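Local atomic coordinates of lectin-like protein (Entamoeba histolytica HM-1:IMSS-A, PDB entry 5ZBT), a protein that is of uncertain function but, through this legume-lectin-like domain of a longer membrane protein resembling ERGIC-53, may bind D-mannose. Residues Y155-A160 and M193-I198; G123-F128 and S137-D142. All blocks are in the same frame, centred on the assembly; numbering follows the deposited sequence.

Contact 1. Residues Y155-A160 and M193-I198; sequences YQCSVA and MDCITI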
loop_
_atom_site.group_PDB
_atom_site.type_symbol
_atom_site.label_atom_id
_atom_site.label_comp_id
_atom_site.label_asym_id
_atom_site.label_seq_id
_atom_site.Cartn_x
_atom_site.Cartn_y
_atom_site.Cartn_z
ATOM N N TYR A 155 -13.455 2.392 -6.215
ATOM C CA TYR A 155 -13.386 1.254 -7.119
ATOM C C TYR A 155 -12.981 0.026 -6.319
ATOM O O TYR A 155 -12.293 0.137 -5.300
ATOM C CB TYR A 155 -12.364 1.471 -8.244
ATOM C CG TYR A 155 -12.730 2.514 -9.291
ATOM C CD1 TYR A 155 -12.662 3.874 -9.005
ATOM C CD2 TYR A 155 -13.108 2.138 -10.577
ATOM C CE1 TYR A 155 -12.981 4.829 -9.960
ATOM C CE2 TYR A 155 -13.425 3.091 -11.542
ATOM C CZ TYR A 155 -13.359 4.428 -11.218
ATOM O OH TYR A 155 -13.669 5.375 -12.151
ATOM N N GLN A 156 -13.388 -1.152 -6.785
ATOM C CA GLN A 156 -12.998 -2.347 -6.057
ATOM C C GLN A 156 -12.902 -3.541 -6.993
ATOM O O GLN A 156 -13.394 -3.532 -8.120
ATOM C CB GLN A 156 -13.958 -2.643 -4.901
ATOM C CG GLN A 156 -15.353 -3.046 -5.312
ATOM C CD GLN A 156 -16.303 -3.191 -4.113
ATOM O OE1 GLN A 156 -16.113 -2.577 -3.055
ATOM N NE2 GLN A 156 -17.320 -4.015 -4.279
ATOM N N CYS A 157 -12.220 -4.561 -6.506
ATOM C CA CYS A 157 -12.085 -5.823 -7.197
ATOM C C CYS A 157 -11.784 -6.869 -6.134
ATOM O O CYS A 157 -11.586 -6.555 -4.954
ATOM C CB CYS A 157 -10.979 -5.766 -8.257
ATOM S SG CYS A 157 -9.356 -6.315 -7.622
ATOM N N SER A 158 -11.718 -8.116 -6.564
ATOM C CA SER A 158 -11.505 -9.230 -5.660
ATOM C C SER A 158 -10.487 -10.149 -6.306
ATOM O O SER A 158 -10.624 -10.466 -7.492
ATOM C CB SER A 158 -12.821 -9.952 -5.400
ATOM O OG SER A 158 -12.681 -10.925 -4.395
ATOM N N VAL A 159 -9.457 -10.548 -5.552
ATOM C CA VAL A 159 -8.420 -11.435 -6.075
ATOM C C VAL A 159 -8.072 -12.490 -5.034
ATOM O O VAL A 159 -7.650 -12.154 -3.922
ATOM C CB VAL A 159 -7.146 -10.690 -6.499
ATOM C CG1 VAL A 159 -6.090 -11.714 -6.950
ATOM C CG2 VAL A 159 -7.449 -9.718 -7.626
ATOM N N ALA A 160 -8.190 -13.762 -5.415
ATOM C CA ALA A 160 -7.921 -14.862 -4.504
ATOM C C ALA A 160 -6.426 -15.087 -4.326
ATOM O O ALA A 160 -5.625 -14.831 -5.228
ATOM C CB ALA A 160 -8.569 -16.151 -5.017
ATOM N N MET A 193 -2.715 -10.398 -12.482
ATOM C CA MET A 193 -4.169 -10.343 -12.444
ATOM C C MET A 193 -4.642 -8.904 -12.577
ATOM O O MET A 193 -4.145 -8.015 -11.874
ATOM C CB MET A 193 -4.700 -10.936 -11.143
ATOM C CG MET A 193 -4.126 -12.275 -10.810
ATOM S SD MET A 193 -4.962 -13.567 -11.730
ATOM C CE MET A 193 -5.583 -14.500 -10.332
ATOM N N ASP A 194 -5.600 -8.689 -13.477
ATOM C CA ASP A 194 -6.306 -7.424 -13.565
ATOM C C ASP A 194 -7.010 -7.110 -12.246
ATOM O O ASP A 194 -7.374 -8.002 -11.476
ATOM C CB ASP A 194 -7.335 -7.481 -14.694
ATOM C CG ASP A 194 -6.699 -7.554 -16.083
ATOM O OD1 ASP A 194 -5.565 -7.059 -16.275
ATOM O OD2 ASP A 194 -7.347 -8.101 -17.002
ATOM N N CYS A 195 -7.226 -5.825 -11.993
ATOM C CA CYS A 195 -8.026 -5.465 -10.829
ATOM C C CYS A 195 -8.842 -4.195 -11.090
ATOM O O CYS A 195 -10.068 -4.250 -11.211
ATOM C CB CYS A 195 -7.112 -5.327 -9.602
ATOM S SG CYS A 195 -7.929 -4.877 -8.061
ATOM N N ILE A 196 -8.181 -3.053 -11.229
ATOM C CA ILE A 196 -8.862 -1.773 -11.356
ATOM C C ILE A 196 -8.138 -0.935 -12.405
ATOM O O ILE A 196 -6.900 -0.909 -12.463
ATOM C CB ILE A 196 -8.916 -1.042 -9.995
ATOM C CG1 ILE A 196 -9.955 -1.684 -9.071
ATOM C CG2 ILE A 196 -9.159 0.475 -10.158
ATOM C CD1 ILE A 196 -9.731 -1.365 -7.595
ATOM N N THR A 197 -8.920 -0.272 -13.249
ATOM C CA THR A 197 -8.434 0.800 -14.104
ATOM C C THR A 197 -9.289 2.028 -13.839
ATOM O O THR A 197 -10.520 1.929 -13.826
ATOM C CB THR A 197 -8.514 0.418 -15.589
ATOM O OG1 THR A 197 -7.691 -0.722 -15.827
ATOM C CG2 THR A 197 -8.020 1.543 -16.458
ATOM N N ILE A 198 -8.647 3.175 -13.631
ATOM C CA ILE A 198 -9.341 4.443 -13.432
ATOM C C ILE A 198 -8.878 5.410 -14.503
ATOM O O ILE A 198 -7.684 5.742 -14.578
ATOM C CB ILE A 198 -9.084 5.040 -12.039
ATOM C CG1 ILE A 198 -9.315 4.003 -10.944
ATOM C CG2 ILE A 198 -9.983 6.260 -11.811
ATOM C CD1 ILE A 198 -9.050 4.541 -9.585
#

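Contact 2. Residues G123-F128 and S137-D142; sequences GIFINF and SVLKND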
loop_
_atom_site.group_PDB
_atom_site.type_symbol
_atom_site.label_atom_id
_atom_site.label_comp_id
_atom_site.label_asym_id
_atom_site.label_seq_id
_atom_site.Cartn_x
_atom_site.Cartn_y
_atom_site.Cartn_z
ATOM N N GLY A 123 -5.928 6.284 -1.642
ATOM C CA GLY A 123 -5.621 5.115 -0.841
ATOM C C GLY A 123 -5.940 3.864 -1.643
ATOM O O GLY A 123 -7.026 3.746 -2.223
ATOM N N ILE A 124 -4.971 2.955 -1.691
ATOM C CA ILE A 124 -5.125 1.640 -2.316
ATOM C C ILE A 124 -5.091 0.615 -1.193
ATOM O O ILE A 124 -4.088 0.513 -0.470
ATOM C CB ILE A 124 -4.024 1.370 -3.360
ATOM C CG1 ILE A 124 -3.951 2.530 -4.348
ATOM C CG2 ILE A 124 -4.261 0.082 -4.108
ATOM C CD1 ILE A 124 -2.564 2.829 -4.809
ATOM N N PHE A 125 -6.182 -0.136 -1.035
ATOM C CA PHE A 125 -6.378 -0.991 0.127
ATOM C C PHE A 125 -6.542 -2.442 -0.300
ATOM O O PHE A 125 -7.230 -2.739 -1.284
ATOM C CB PHE A 125 -7.607 -0.553 0.946
ATOM C CG PHE A 125 -7.643 0.925 1.256
ATOM C CD1 PHE A 125 -6.541 1.563 1.815
ATOM C CD2 PHE A 125 -8.770 1.675 0.984
ATOM C CE1 PHE A 125 -6.569 2.926 2.107
ATOM C CE2 PHE A 125 -8.805 3.044 1.259
ATOM C CZ PHE A 125 -7.699 3.663 1.828
ATOM N N ILE A 126 -5.900 -3.338 0.445
ATOM C CA ILE A 126 -6.148 -4.769 0.368
ATOM C C ILE A 126 -6.816 -5.161 1.674
ATOM O O ILE A 126 -6.218 -5.017 2.747
ATOM C CB ILE A 126 -4.856 -5.575 0.159
ATOM C CG1 ILE A 126 -4.048 -5.037 -1.029
ATOM C CG2 ILE A 126 -5.186 -7.063 -0.020
ATOM C CD1 ILE A 126 -2.717 -5.797 -1.260
ATOM N N ASN A 127 -8.054 -5.636 1.601
ATOM C CA ASN A 127 -8.837 -5.902 2.802
ATOM C C ASN A 127 -9.153 -7.388 2.917
ATOM O O ASN A 127 -9.700 -7.979 1.979
ATOM C CB ASN A 127 -10.125 -5.094 2.797
ATOM C CG ASN A 127 -10.998 -5.435 3.972
ATOM O OD1 ASN A 127 -10.681 -5.077 5.092
ATOM N ND2 ASN A 127 -12.081 -6.163 3.733
ATOM N N PHE A 128 -8.795 -7.986 4.065
ATOM C CA PHE A 128 -9.157 -9.362 4.417
ATOM C C PHE A 128 -10.286 -9.446 5.443
ATOM O O PHE A 128 -10.947 -10.492 5.528
ATOM C CB PHE A 128 -7.946 -10.124 4.993
ATOM C CG PHE A 128 -6.810 -10.310 4.027
ATOM C CD1 PHE A 128 -5.861 -9.305 3.850
ATOM C CD2 PHE A 128 -6.676 -11.494 3.315
ATOM C CE1 PHE A 128 -4.805 -9.473 2.963
ATOM C CE2 PHE A 128 -5.620 -11.683 2.428
ATOM C CZ PHE A 128 -4.681 -10.673 2.243
ATOM N N SER A 137 -9.354 -2.227 -3.139
ATOM C CA SER A 137 -10.162 -1.032 -3.322
ATOM C C SER A 137 -9.256 0.157 -3.585
ATOM O O SER A 137 -8.097 0.184 -3.162
ATOM C CB SER A 137 -11.012 -0.722 -2.100
ATOM O OG SER A 137 -11.451 -1.916 -1.484
ATOM N N VAL A 138 -9.788 1.138 -4.301
ATOM C CA VAL A 138 -9.142 2.429 -4.469
ATOM C C VAL A 138 -10.137 3.485 -4.025
ATOM O O VAL A 138 -11.308 3.446 -4.417
ATOM C CB VAL A 138 -8.684 2.678 -5.913
ATOM C CG1 VAL A 138 -8.115 4.066 -6.027
ATOM C CG2 VAL A 138 -7.629 1.639 -6.326
ATOM N N LEU A 139 -9.669 4.408 -3.191
ATOM C CA LEU A 139 -10.503 5.429 -2.579
ATOM C C LEU A 139 -9.800 6.762 -2.770
ATOM O O LEU A 139 -8.807 7.034 -2.092
ATOM C CB LEU A 139 -10.707 5.136 -1.098
ATOM C CG LEU A 139 -11.955 5.724 -0.456
ATOM C CD1 LEU A 139 -13.110 5.437 -1.343
ATOM C CD2 LEU A 139 -12.189 5.074 0.877
ATOM N N LYS A 140 -10.296 7.584 -3.690
ATOM C CA LYS A 140 -9.770 8.932 -3.870
ATOM C C LYS A 140 -10.566 9.894 -3.001
ATOM O O LYS A 140 -11.800 9.883 -3.024
ATOM C CB LYS A 140 -9.827 9.377 -5.330
ATOM C CG LYS A 140 -9.229 10.752 -5.577
ATOM C CD LYS A 140 -8.933 10.963 -7.048
ATOM C CE LYS A 140 -8.007 12.159 -7.264
ATOM N NZ LYS A 140 -8.714 13.472 -7.052
ATOM N N ASN A 141 -9.853 10.710 -2.236
ATOM C CA ASN A 141 -10.432 11.633 -1.274
ATOM C C ASN A 141 -9.960 13.049 -1.584
ATOM O O ASN A 141 -8.807 13.263 -1.975
ATOM C CB ASN A 141 -10.035 11.234 0.161
ATOM C CG ASN A 141 -10.817 11.991 1.231
ATOM O OD1 ASN A 141 -11.623 12.889 0.930
ATOM N ND2 ASN A 141 -10.593 11.614 2.499
ATOM N N ASP A 142 -10.862 14.010 -1.417
ATOM C CA ASP A 142 -10.585 15.424 -1.643
ATOM C C ASP A 142 -10.552 16.202 -0.323
ATOM O O ASP A 142 -11.010 17.341 -0.239
ATOM C CB ASP A 142 -11.623 16.008 -2.603
ATOM C CG ASP A 142 -11.243 17.402 -3.109
ATOM O OD1 ASP A 142 -10.020 17.710 -3.150
ATOM O OD2 ASP A 142 -12.167 18.190 -3.447
#

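Contact 1. Residues Y155-A160 and M193-I198
Cys-157 and Cys-195 are covalently joined, SG to SG at 2.1 Å, with a disulfide torsion of -95°, close to the perpendicular twist such a bond prefers. The Cys-157 half is less relaxed, its chi1 of 92° lying well off a staggered position. Beside the bridge, Ile-196 reaches across with its CD1 methyl, which rests 3.7 Å from Gln-156 CA, while its other branch, CG2, meets Tyr-155 CB at 3.9 Å. Further along, Ile-198 lies over a face of the Tyr-155 ring: CG1 sits 3.8 Å from the ring centroid and only 9° off the normal, a CH-pi contact. The CD1 methyl of Ile-198 is near Tyr-155 CD1, and its CG2 covers the phenol end, 3.8 Å from Tyr-155 OH. Strands 153-158 and 191-198 are the outermost strands at one end of the two antiparallel sheets of the legume-lectin beta sandwich; they run nearly antiparallel, their axes 6.1 Å apart at closest, so side chains and the disulfide, rather than backbone hydrogen bonds, tie them together. Past the bridge the contact thins: Val-159 CG1 comes no nearer than 4.4 Å to Met-193 CG, and Val-159 also packs on Ile-186 and Val-188. In the second shell, a classic beta bulge sets Cys-195 and Ile-196 opposite Ile-184 of the neighbouring strand 181-188. Cys-157 is held in turn by backbone hydrogen bonding to Ile-136 of strand 135-142.

Contact 2. Residues G123-F128 and S137-D142
The beta hairpin of strands 122-127 and 135-142 supplies this contact, a ladder of backbone hydrogen bonds between neighbouring antiparallel strands. Gly-123 and Leu-139 form one hydrogen-bonded pair: Gly-123 N donates to Leu-139 O at 3.0 Å, and Leu-139 N returns to Gly-123 O at 2.9 Å. Phe-125 and Ser-137 make the other, with Phe-125 N to Ser-137 O and Ser-137 N to Phe-125 O both 2.9 Å. Between them lies the non-hydrogen-bonded pair Ile-124 and Val-138, where CA-H...O contacts run from Val-138 CA to Gly-123 O and from Ile-124 CA to Ser-137 O. The side chains of this pair share one face, touching loosely at 4.3 Å between Ile-124 CG1 and Val-138 CG2. On the other face the Phe-125 ring, its CG beside the backbone N (chi1 -49°), folds back over Gly-123, whose carbonyl carbon lies above the ring toward its rim. Leu-139 CD2 lies at the ring edge, in its plane, 4.0 Å from Phe-125 CE2; Leu-139 CB, 3.7 Å from the same CE2, approaches obliquely. Phe-113, outside the strands, stacks on Phe-125, and Trp-101 of strand 97-103 meets it edge-to-face. Such pairing joins neighbouring antiparallel strands within one sheet of the legume-lectin sandwich.

Contact 2 is buried and nearer the centre of the chain (about 9 Å between centres, against about 14 Å for contact 1), whereas contact 1, at the end of the sandwich, is only partly buried. Their centres are about 11 Å apart, and they meet at strand 135-142, which pairs with strand 122-127 on one side and strand 153-158 on the other. There Tyr-155 O probably accepts a hydrogen bond from Val-138 N, at 2.9 Å. The chemistry follows the place: within one sheet, contact 2 relies on main-chain hydrogen bonds, while contact 1, between two sheets, relies on a disulfide and apolar packing. Val-138 belongs to both settings, since its methyls also touch Ile-196 and Ile-198 of the facing sheet.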